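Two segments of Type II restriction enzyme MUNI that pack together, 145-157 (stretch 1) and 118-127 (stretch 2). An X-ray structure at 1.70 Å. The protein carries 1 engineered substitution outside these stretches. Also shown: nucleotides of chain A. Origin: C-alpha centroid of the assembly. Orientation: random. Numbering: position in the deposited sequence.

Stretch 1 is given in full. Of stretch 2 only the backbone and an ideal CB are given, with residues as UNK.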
ATOM      1  N   ILE D 145      -4.346   1.363 -17.150  1.00 14.56           N
ATOM      2  CA  ILE D 145      -5.015   2.036 -16.047  1.00 11.41           C
ATOM      3  C   ILE D 145      -5.200   1.020 -14.924  1.00 10.49           C
ATOM      4  O   ILE D 145      -5.308  -0.172 -15.193  1.00 10.42           O
ATOM      5  CB  ILE D 145      -6.406   2.569 -16.495  1.00 12.49           C
ATOM      6  CG1 ILE D 145      -6.848   3.667 -15.551  1.00 14.93           C
ATOM      7  CG2 ILE D 145      -7.450   1.450 -16.554  1.00 10.95           C
ATOM      8  CD1 ILE D 145      -6.133   4.973 -15.830  1.00 16.89           C
ATOM      9  N   LEU D 146      -5.180   1.483 -13.672  1.00  8.58           N
ATOM     10  CA  LEU D 146      -5.427   0.598 -12.531  1.00  8.99           C
ATOM     11  C   LEU D 146      -6.939   0.633 -12.301  1.00  7.89           C
ATOM     12  O   LEU D 146      -7.602   1.608 -12.657  1.00  8.49           O
ATOM     13  CB  LEU D 146      -4.671   1.084 -11.295  1.00  9.11           C
ATOM     14  CG  LEU D 146      -3.155   1.165 -11.551  1.00 11.00           C
ATOM     15  CD1 LEU D 146      -2.431   1.531 -10.248  1.00 12.70           C
ATOM     16  CD2 LEU D 146      -2.630  -0.175 -12.087  1.00 12.75           C
ATOM     17  N   PRO D 147      -7.500  -0.407 -11.672  1.00  7.69           N
ATOM     18  CA  PRO D 147      -8.943  -0.510 -11.414  1.00  7.77           C
ATOM     19  C   PRO D 147      -9.518   0.286 -10.256  1.00  7.69           C
ATOM     20  O   PRO D 147     -10.669   0.078  -9.886  1.00  8.15           O
ATOM     21  CB  PRO D 147      -9.136  -2.009 -11.218  1.00  7.69           C
ATOM     22  CG  PRO D 147      -7.843  -2.399 -10.504  1.00  7.69           C
ATOM     23  CD  PRO D 147      -6.790  -1.638 -11.272  1.00  7.69           C
ATOM     24  N   PHE D 148      -8.718   1.174  -9.674  1.00  7.69           N
ATOM     25  CA  PHE D 148      -9.190   1.963  -8.539  1.00  8.28           C
ATOM     26  C   PHE D 148      -8.818   3.419  -8.716  1.00  7.69           C
ATOM     27  O   PHE D 148      -7.988   3.765  -9.564  1.00  7.69           O
ATOM     28  CB  PHE D 148      -8.573   1.430  -7.236  1.00  7.77           C
ATOM     29  CG  PHE D 148      -7.063   1.504  -7.209  1.00  7.69           C
ATOM     30  CD1 PHE D 148      -6.419   2.666  -6.782  1.00  8.22           C
ATOM     31  CD2 PHE D 148      -6.291   0.416  -7.609  1.00  8.58           C
ATOM     32  CE1 PHE D 148      -5.020   2.743  -6.750  1.00  7.84           C
ATOM     33  CE2 PHE D 148      -4.898   0.477  -7.583  1.00  7.69           C
ATOM     34  CZ  PHE D 148      -4.248   1.633  -7.155  1.00  7.82           C
ATOM     35  N   TRP D 149      -9.440   4.272  -7.910  1.00  7.69           N
ATOM     36  CA  TRP D 149      -9.172   5.702  -7.964  1.00  7.69           C
ATOM     37  C   TRP D 149      -9.131   6.211  -6.535  1.00  7.69           C
ATOM     38  O   TRP D 149     -10.114   6.088  -5.805  1.00  7.69           O
ATOM     39  CB  TRP D 149     -10.290   6.395  -8.750  1.00  7.69           C
ATOM     40  CG  TRP D 149     -10.118   7.879  -8.905  1.00  8.03           C
ATOM     41  CD1 TRP D 149      -8.943   8.567  -8.998  1.00  7.69           C
ATOM     42  CD2 TRP D 149     -11.166   8.836  -9.085  1.00  7.69           C
ATOM     43  NE1 TRP D 149      -9.196   9.908  -9.230  1.00  8.18           N
ATOM     44  CE2 TRP D 149     -10.554  10.096  -9.287  1.00  7.69           C
ATOM     45  CE3 TRP D 149     -12.568   8.753  -9.103  1.00  7.69           C
ATOM     46  CZ2 TRP D 149     -11.291  11.272  -9.506  1.00  7.69           C
ATOM     47  CZ3 TRP D 149     -13.307   9.925  -9.320  1.00  8.15           C
ATOM     48  CH2 TRP D 149     -12.660  11.164  -9.517  1.00  7.69           C
ATOM     49  N   VAL D 150      -7.991   6.777  -6.143  1.00  7.69           N
ATOM     50  CA  VAL D 150      -7.830   7.295  -4.787  1.00  7.69           C
ATOM     51  C   VAL D 150      -7.923   8.824  -4.855  1.00  7.69           C
ATOM     52  O   VAL D 150      -7.187   9.470  -5.602  1.00  7.69           O
ATOM     53  CB  VAL D 150      -6.460   6.888  -4.176  1.00  7.69           C
ATOM     54  CG1 VAL D 150      -6.295   7.523  -2.801  1.00  7.69           C
ATOM     55  CG2 VAL D 150      -6.349   5.340  -4.046  1.00  7.69           C
ATOM     56  N   VAL D 151      -8.881   9.379  -4.119  1.00  7.69           N
ATOM     57  CA  VAL D 151      -9.043  10.832  -4.057  1.00  7.69           C
ATOM     58  C   VAL D 151      -8.496  11.315  -2.718  1.00  7.77           C
ATOM     59  O   VAL D 151      -8.946  10.852  -1.653  1.00  7.69           O
ATOM     60  CB  VAL D 151     -10.522  11.230  -4.185  1.00  7.69           C
ATOM     61  CG1 VAL D 151     -10.667  12.746  -4.028  1.00  7.69           C
ATOM     62  CG2 VAL D 151     -11.058  10.772  -5.560  1.00  7.69           C
ATOM     63  N   PHE D 152      -7.505  12.204  -2.772  1.00  7.69           N
ATOM     64  CA  PHE D 152      -6.893  12.768  -1.563  1.00  7.74           C
ATOM     65  C   PHE D 152      -7.568  14.105  -1.281  1.00  8.68           C
ATOM     66  O   PHE D 152      -7.958  14.818  -2.215  1.00  7.69           O
ATOM     67  CB  PHE D 152      -5.387  12.980  -1.751  1.00  7.69           C
ATOM     68  CG  PHE D 152      -4.599  11.696  -1.910  1.00  7.69           C
ATOM     69  CD1 PHE D 152      -4.292  11.199  -3.179  1.00  8.04           C
ATOM     70  CD2 PHE D 152      -4.180  10.984  -0.797  1.00  7.69           C
ATOM     71  CE1 PHE D 152      -3.576  10.001  -3.341  1.00  7.69           C
ATOM     72  CE2 PHE D 152      -3.463   9.784  -0.940  1.00  7.69           C
ATOM     73  CZ  PHE D 152      -3.159   9.287  -2.214  1.00  7.70           C
ATOM     74  N   GLU D 153      -7.678  14.441   0.002  1.00  7.69           N
ATOM     75  CA  GLU D 153      -8.342  15.671   0.452  1.00  7.69           C
ATOM     76  C   GLU D 153      -7.582  16.176   1.665  1.00  7.69           C
ATOM     77  O   GLU D 153      -6.872  15.401   2.306  1.00  7.69           O
ATOM     78  CB  GLU D 153      -9.782  15.371   0.896  1.00  7.87           C
ATOM     79  CG  GLU D 153     -10.711  14.911  -0.234  1.00  7.93           C
ATOM     80  CD  GLU D 153     -12.132  14.551   0.233  1.00  9.95           C
ATOM     81  OE1 GLU D 153     -12.435  14.616   1.442  1.00  9.58           O
ATOM     82  OE2 GLU D 153     -12.950  14.169  -0.639  1.00  8.60           O
ATOM     83  N   GLY D 154      -7.754  17.456   1.991  1.00  7.69           N
ATOM     84  CA  GLY D 154      -7.072  18.015   3.157  1.00  7.69           C
ATOM     85  C   GLY D 154      -5.770  18.710   2.794  1.00  8.38           C
ATOM     86  O   GLY D 154      -5.377  18.781   1.623  1.00  7.69           O
ATOM     87  N   ASP D 155      -5.069  19.224   3.799  1.00  7.74           N
ATOM     88  CA  ASP D 155      -3.815  19.919   3.511  1.00  7.69           C
ATOM     89  C   ASP D 155      -2.747  19.034   2.851  1.00  7.69           C
ATOM     90  O   ASP D 155      -1.809  19.545   2.226  1.00  7.69           O
ATOM     91  CB  ASP D 155      -3.291  20.575   4.800  1.00  7.69           C
ATOM     92  CG  ASP D 155      -4.074  21.817   5.165  1.00  9.30           C
ATOM     93  OD1 ASP D 155      -4.035  22.241   6.337  1.00  9.06           O
ATOM     94  OD2 ASP D 155      -4.725  22.383   4.272  1.00  8.88           O
ATOM     95  N   ILE D 156      -2.877  17.711   2.953  1.00  7.69           N
ATOM     96  CA  ILE D 156      -1.890  16.846   2.304  1.00  7.69           C
ATOM     97  C   ILE D 156      -1.819  17.162   0.813  1.00  7.69           C
ATOM     98  O   ILE D 156      -0.749  17.069   0.204  1.00  8.41           O
ATOM     99  CB  ILE D 156      -2.232  15.334   2.507  1.00  8.25           C
ATOM    100  CG1 ILE D 156      -1.169  14.443   1.857  1.00  7.69           C
ATOM    101  CG2 ILE D 156      -3.619  15.023   1.947  1.00  7.69           C
ATOM    102  CD1 ILE D 156      -1.376  12.919   2.153  1.00  7.69           C
ATOM    103  N   THR D 157      -2.936  17.595   0.234  1.00  7.69           N
ATOM    104  CA  THR D 157      -2.980  17.876  -1.207  1.00  7.69           C
ATOM    105  C   THR D 157      -2.158  19.070  -1.646  1.00  7.78           C
ATOM    106  O   THR D 157      -1.986  19.293  -2.845  1.00  7.69           O
ATOM    107  CB  THR D 157      -4.415  18.124  -1.703  1.00  8.11           C
ATOM    108  OG1 THR D 157      -4.948  19.270  -1.035  1.00  7.69           O
ATOM    109  CG2 THR D 157      -5.301  16.928  -1.416  1.00  7.69           C
ATOM    110  N   UNK D 118      -0.420   7.838   7.505  1.00  7.69           N
ATOM    111  CA  UNK D 118      -1.512   6.870   7.411  1.00  7.69           C
ATOM    112  C   UNK D 118      -2.021   6.741   5.979  1.00  7.69           C
ATOM    113  O   UNK D 118      -2.586   5.698   5.620  1.00  7.69           O
ATOM    114  CB  UNK D 118      -2.660   7.274   8.339  1.00  7.69           C
ATOM    115  N   UNK D 119      -1.828   7.779   5.160  1.00  7.69           N
ATOM    116  CA  UNK D 119      -2.299   7.709   3.763  1.00  7.69           C
ATOM    117  C   UNK D 119      -1.676   6.541   3.015  1.00  7.69           C
ATOM    118  O   UNK D 119      -2.179   6.111   1.964  1.00  7.69           O
ATOM    119  CB  UNK D 119      -1.983   9.013   3.028  1.00  7.69           C
ATOM    120  N   UNK D 120      -0.564   6.046   3.534  1.00  7.69           N
ATOM    121  CA  UNK D 120       0.093   4.894   2.909  1.00  7.69           C
ATOM    122  C   UNK D 120      -0.825   3.667   2.855  1.00  7.73           C
ATOM    123  O   UNK D 120      -0.634   2.777   2.025  1.00  7.69           O
ATOM    124  CB  UNK D 120       1.374   4.548   3.670  1.00  7.69           C
ATOM    125  N   UNK D 121      -1.799   3.602   3.763  1.00  7.69           N
ATOM    126  CA  UNK D 121      -2.728   2.465   3.809  1.00  7.69           C
ATOM    127  C   UNK D 121      -3.453   2.262   2.468  1.00  7.69           C
ATOM    128  O   UNK D 121      -3.827   1.138   2.120  1.00  7.69           O
ATOM    129  CB  UNK D 121      -3.753   2.673   4.926  1.00  7.69           C
ATOM    130  N   UNK D 122      -3.656   3.360   1.740  1.00  7.69           N
ATOM    131  CA  UNK D 122      -4.354   3.302   0.465  1.00  7.69           C
ATOM    132  C   UNK D 122      -3.598   2.448  -0.518  1.00  7.69           C
ATOM    133  O   UNK D 122      -4.192   1.914  -1.461  1.00  7.69           O
ATOM    134  CB  UNK D 122      -4.560   4.706  -0.106  1.00  7.69           C
ATOM    135  N   UNK D 123      -2.302   2.271  -0.283  1.00  7.69           N
ATOM    136  CA  UNK D 123      -1.494   1.480  -1.215  1.00  7.69           C
ATOM    137  C   UNK D 123      -1.825  -0.010  -1.206  1.00  8.19           C
ATOM    138  O   UNK D 123      -1.278  -0.759  -2.015  1.00  7.69           O
ATOM    139  CB  UNK D 123      -0.011   1.665  -0.888  1.00  7.69           C
ATOM    140  N   UNK D 124      -2.700  -0.447  -0.300  1.00  7.69           N
ATOM    141  CA  UNK D 124      -3.099  -1.853  -0.303  1.00  7.69           C
ATOM    142  C   UNK D 124      -3.718  -2.199  -1.663  1.00  7.69           C
ATOM    143  O   UNK D 124      -3.710  -3.363  -2.078  1.00  7.69           O
ATOM    144  CB  UNK D 124      -4.083  -2.143   0.832  1.00  7.69           C
ATOM    145  N   UNK D 125      -4.228  -1.190  -2.356  1.00  7.69           N
ATOM    146  CA  UNK D 125      -4.877  -1.431  -3.644  1.00  7.69           C
ATOM    147  C   UNK D 125      -3.874  -1.840  -4.714  1.00  7.69           C
ATOM    148  O   UNK D 125      -4.274  -2.332  -5.761  1.00  7.69           O
ATOM    149  CB  UNK D 125      -5.636  -0.182  -4.095  1.00  7.69           C
ATOM    150  N   UNK D 126      -2.587  -1.629  -4.452  1.00  7.69           N
ATOM    151  CA  UNK D 126      -1.551  -2.028  -5.409  1.00  7.69           C
ATOM    152  C   UNK D 126      -1.099  -3.487  -5.219  1.00  7.69           C
ATOM    153  O   UNK D 126      -0.298  -3.997  -6.024  1.00  7.69           O
ATOM    154  CB  UNK D 126      -0.345  -1.096  -5.279  1.00  7.69           C
ATOM    155  N   UNK D 127      -1.577  -4.160  -4.162  1.00  7.69           N
ATOM    156  CA  UNK D 127      -1.171  -5.560  -3.965  1.00  7.69           C
ATOM    157  C   UNK D 127      -1.691  -6.388  -5.128  1.00  7.77           C
ATOM    158  O   UNK D 127      -2.784  -6.135  -5.647  1.00  7.69           O
ATOM    159  CB  UNK D 127      -1.691  -6.110  -2.635  1.00  7.69           C
TER
ATOM    160  P    DA A   5     -10.715  10.788   8.393  1.00 15.01           P
ATOM    161  OP1  DA A   5     -11.487  11.755   9.205  1.00 13.59           O
ATOM    162  OP2  DA A   5     -10.725  10.892   6.926  1.00 11.96           O
ATOM    163  O5'  DA A   5      -9.161  10.750   8.791  1.00 13.11           O
ATOM    164  C5'  DA A   5      -8.698  11.311   9.989  1.00 13.28           C
ATOM    165  C4'  DA A   5      -7.251  10.940  10.234  1.00 10.81           C
ATOM    166  O4'  DA A   5      -7.133   9.519  10.459  1.00  9.00           O
ATOM    167  C3'  DA A   5      -6.167  11.306   9.207  1.00  9.26           C
ATOM    168  O3'  DA A   5      -5.114  11.991   9.889  1.00  9.19           O
ATOM    169  C2'  DA A   5      -5.583   9.950   8.816  1.00  8.01           C
ATOM    170  C1'  DA A   5      -5.824   9.159  10.095  1.00  7.99           C
ATOM    171  N9   DA A   5      -5.763   7.702  10.008  1.00  7.92           N
ATOM    172  C8   DA A   5      -6.117   6.898   8.950  1.00  7.78           C
ATOM    173  N7   DA A   5      -5.949   5.623   9.181  1.00  7.69           N
ATOM    174  C5   DA A   5      -5.446   5.573  10.467  1.00  7.69           C
ATOM    175  C6   DA A   5      -5.049   4.494  11.296  1.00  7.69           C
ATOM    176  N6   DA A   5      -5.107   3.210  10.925  1.00  7.69           N
ATOM    177  N1   DA A   5      -4.577   4.787  12.529  1.00  7.69           N
ATOM    178  C2   DA A   5      -4.511   6.073  12.891  1.00  7.80           C
ATOM    179  N3   DA A   5      -4.853   7.167  12.205  1.00  7.69           N
ATOM    180  C4   DA A   5      -5.322   6.845  10.991  1.00  8.13           C
ATOM    181  P    DA A   4     -10.961   4.878   5.344  1.00  8.01           P
ATOM    182  OP1  DA A   4     -11.519   5.774   4.300  1.00  8.35           O
ATOM    183  OP2  DA A   4      -9.594   4.314   5.184  1.00  7.69           O
ATOM    184  O5'  DA A   4     -11.010   5.673   6.722  1.00  7.69           O
ATOM    185  C5'  DA A   4     -12.228   6.220   7.206  1.00  8.76           C
ATOM    186  C4'  DA A   4     -11.954   7.110   8.397  1.00  8.19           C
ATOM    187  O4'  DA A   4     -11.510   6.327   9.528  1.00  8.36           O
ATOM    188  C3'  DA A   4     -10.880   8.164   8.173  1.00  8.06           C
ATOM    189  O3'  DA A   4     -11.284   9.355   8.857  1.00  9.84           O
ATOM    190  C2'  DA A   4      -9.630   7.535   8.781  1.00  9.60           C
ATOM    191  C1'  DA A   4     -10.197   6.709   9.929  1.00  8.88           C
ATOM    192  N9   DA A   4      -9.479   5.473  10.261  1.00  8.62           N
ATOM    193  C8   DA A   4      -9.178   4.424   9.423  1.00  8.09           C
ATOM    194  N7   DA A   4      -8.638   3.397  10.034  1.00  7.69           N
ATOM    195  C5   DA A   4      -8.553   3.801  11.359  1.00  9.42           C
ATOM    196  C6   DA A   4      -8.114   3.137  12.523  1.00  7.78           C
ATOM    197  N6   DA A   4      -7.654   1.885  12.533  1.00  7.69           N
ATOM    198  N1   DA A   4      -8.186   3.810  13.696  1.00 10.09           N
ATOM    199  C2   DA A   4      -8.664   5.061  13.686  1.00  7.69           C
ATOM    200  N3   DA A   4      -9.111   5.788  12.663  1.00  9.57           N
ATOM    201  C4   DA A   4      -9.037   5.087  11.512  1.00  7.81           C
ATOM    202  P    DT A   6      -5.166  13.581  10.049  1.00  7.69           P
ATOM    203  OP1  DT A   6      -6.550  14.042   9.790  1.00  7.91           O
ATOM    204  OP2  DT A   6      -4.037  14.133   9.257  1.00  7.69           O
ATOM    205  O5'  DT A   6      -4.837  13.782  11.585  1.00  8.27           O
ATOM    206  C5'  DT A   6      -5.861  13.566  12.532  1.00  8.15           C
ATOM    207  C4'  DT A   6      -5.339  12.750  13.685  1.00  8.89           C
ATOM    208  O4'  DT A   6      -5.058  11.397  13.253  1.00  7.69           O
ATOM    209  C3'  DT A   6      -4.030  13.279  14.258  1.00  8.35           C
ATOM    210  O3'  DT A   6      -4.300  14.118  15.369  1.00  8.99           O
ATOM    211  C2'  DT A   6      -3.283  12.025  14.697  1.00  9.04           C
ATOM    212  C1'  DT A   6      -3.992  10.849  14.032  1.00  9.75           C
ATOM    213  N1   DT A   6      -3.072  10.184  13.103  1.00  8.89           N
ATOM    214  C2   DT A   6      -2.485   8.986  13.457  1.00  7.69           C
ATOM    215  O2   DT A   6      -2.718   8.423  14.515  1.00  7.87           O
ATOM    216  N3   DT A   6      -1.619   8.470  12.527  1.00  7.91           N
ATOM    217  C4   DT A   6      -1.293   9.024  11.302  1.00  7.69           C
ATOM    218  O4   DT A   6      -0.483   8.456  10.564  1.00  7.86           O
ATOM    219  C5   DT A   6      -1.963  10.274  10.995  1.00  8.62           C
ATOM    220  C7   DT A   6      -1.681  10.947   9.697  1.00  7.69           C
ATOM    221  C6   DT A   6      -2.807  10.779  11.896  1.00  8.48           C

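Position 118 opens a 3-10 segment that runs to position 126. Its ideal CB has nothing of stretch 1 within 5.5 Å, but the DNA lies close by, favouring a small side chain. The residue is Ala118, whose CB sits 3.5 Å from C8 of DA5.

At position 119, CA-to-CB points toward stretch 1, and the ideal CB lies 4.0 Å from Ile156 CD1 and 4.3 Å from Phe152 CE2. An aliphatic or a flat ring would suit. It is His119: with chi1 at 61°, its ring receives Ile156 CD1 over one face, 3.9 Å from the centroid of the His119 ring and 18° off the normal. Its CB meets the edge of the Phe152 ring.

Position 120 points away; Glu120 is deposited, bonded elsewhere in the structure. Position 121 is also out of reach, yet a phosphate and a purine N7 lie in range of a long donor. Arg121 NH1 donates to DA4 OP2 and to DA5 N7, both at 3.0 Å, and NH2 donates to DA4 OP2 at 3.1 Å.

At position 122 the CB points toward stretch 1, 4.3 Å from Val150 CG1 and 5.2 Å from Phe152 CZ. Stretch 1 offers only carbon here, so Ala, Ser or Cys would suit. In Ser122, chi1 of 61° turns the hydroxyl so that OG donates to His119 O at 2.7 Å; Ser122 CB lies 4.3 Å from Val150 CG1, and OG is also 4.3 Å from Phe152 CZ.

Positions 123 and 124 do not contact stretch 1 and could take many residues; they hold Cys123 and Lys124.

Position 125 points toward stretch 1, its ideal CB 3.6 Å from Phe148 CD2, and Val150 CG2 is within reach of a longer side chain; a branched or unbranched aliphatic would suit. Leu125 places CB over the Phe148 face, 3.6 Å from the ring centroid and 10° off the normal, while its CD1 lies 3.5 Å from Phe148 CD1 and 4.0 Å from Val150 CG2.

Position 126 points sideways, and its ideal CB lies 5.1 Å from Phe148 CZ, so a long apolar chain or an aromatic is needed to reach back. Phe126 does so: the edge of Phe148 meets its face, centroids 5.1 Å apart and planes at 82°, and its CE2 touches Leu146 CD1 at 3.4 Å.

Position 127, out of reach, precedes a helix, favouring Ser, Thr, Asp or Asn. Thr127 caps it, and OG1 also donates to Lys124 O at 2.8 Å.

Stretch 2, residues 118-127: AHERSCKLFT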
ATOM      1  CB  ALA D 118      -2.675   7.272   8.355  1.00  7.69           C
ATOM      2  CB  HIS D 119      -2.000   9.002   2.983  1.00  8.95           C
ATOM      3  CG  HIS D 119      -0.540   9.333   2.889  1.00  7.69           C
ATOM      4  ND1 HIS D 119       0.234   9.595   3.997  1.00  7.69           N
ATOM      5  CD2 HIS D 119       0.271   9.491   1.811  1.00  7.88           C
ATOM      6  CE1 HIS D 119       1.464   9.899   3.606  1.00 10.14           C
ATOM      7  NE2 HIS D 119       1.511   9.846   2.285  1.00  7.69           N
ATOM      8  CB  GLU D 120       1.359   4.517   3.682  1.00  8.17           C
ATOM      9  CG  GLU D 120       2.469   5.572   3.573  1.00  7.69           C
ATOM     10  CD  GLU D 120       3.626   5.311   4.558  1.00  8.21           C
ATOM     11  OE1 GLU D 120       3.514   4.386   5.403  1.00  7.69           O
ATOM     12  OE2 GLU D 120       4.631   6.045   4.486  1.00  7.69           O
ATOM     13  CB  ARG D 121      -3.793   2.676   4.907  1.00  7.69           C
ATOM     14  CG  ARG D 121      -3.240   2.751   6.369  1.00  7.69           C
ATOM     15  CD  ARG D 121      -4.371   3.068   7.350  1.00 11.08           C
ATOM     16  NE  ARG D 121      -5.500   2.355   6.850  1.00 12.32           N
ATOM     17  CZ  ARG D 121      -6.693   2.862   6.553  1.00  9.51           C
ATOM     18  NH1 ARG D 121      -7.026   4.123   6.760  1.00  9.54           N
ATOM     19  NH2 ARG D 121      -7.500   2.117   5.823  1.00  8.75           N
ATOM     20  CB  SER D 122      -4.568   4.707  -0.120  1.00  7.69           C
ATOM     21  OG  SER D 122      -3.345   5.368  -0.368  1.00  7.69           O
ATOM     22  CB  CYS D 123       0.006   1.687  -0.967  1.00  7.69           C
ATOM     23  SG  CYS D 123       0.559   3.371  -1.342  1.00  8.10           S
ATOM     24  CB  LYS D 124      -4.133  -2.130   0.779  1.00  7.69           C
ATOM     25  CG  LYS D 124      -5.463  -1.389   0.602  1.00  7.69           C
ATOM     26  CD  LYS D 124      -6.356  -1.518   1.847  1.00  7.85           C
ATOM     27  CE  LYS D 124      -6.788  -2.964   2.131  1.00  8.18           C
ATOM     28  NZ  LYS D 124      -7.839  -3.062   3.245  1.00  7.69           N
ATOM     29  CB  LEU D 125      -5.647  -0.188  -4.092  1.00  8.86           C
ATOM     30  CG  LEU D 125      -6.752   0.242  -3.125  1.00 12.07           C
ATOM     31  CD1 LEU D 125      -7.422   1.509  -3.634  1.00 14.06           C
ATOM     32  CD2 LEU D 125      -7.762  -0.892  -2.962  1.00 13.94           C
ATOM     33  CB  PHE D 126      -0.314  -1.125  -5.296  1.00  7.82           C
ATOM     34  CG  PHE D 126      -0.529   0.285  -5.786  1.00  7.69           C
ATOM     35  CD1 PHE D 126      -0.894   1.300  -4.916  1.00  7.69           C
ATOM     36  CD2 PHE D 126      -0.287   0.612  -7.116  1.00  7.69           C
ATOM     37  CE1 PHE D 126      -1.005   2.630  -5.366  1.00  7.85           C
ATOM     38  CE2 PHE D 126      -0.400   1.920  -7.556  1.00  7.69           C
ATOM     39  CZ  PHE D 126      -0.754   2.927  -6.677  1.00  7.69           C
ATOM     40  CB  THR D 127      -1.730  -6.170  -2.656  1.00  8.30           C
ATOM     41  OG1 THR D 127      -3.162  -6.087  -2.626  1.00  7.69           O
ATOM     42  CG2 THR D 127      -1.128  -5.427  -1.453  1.00  7.69           C
TER
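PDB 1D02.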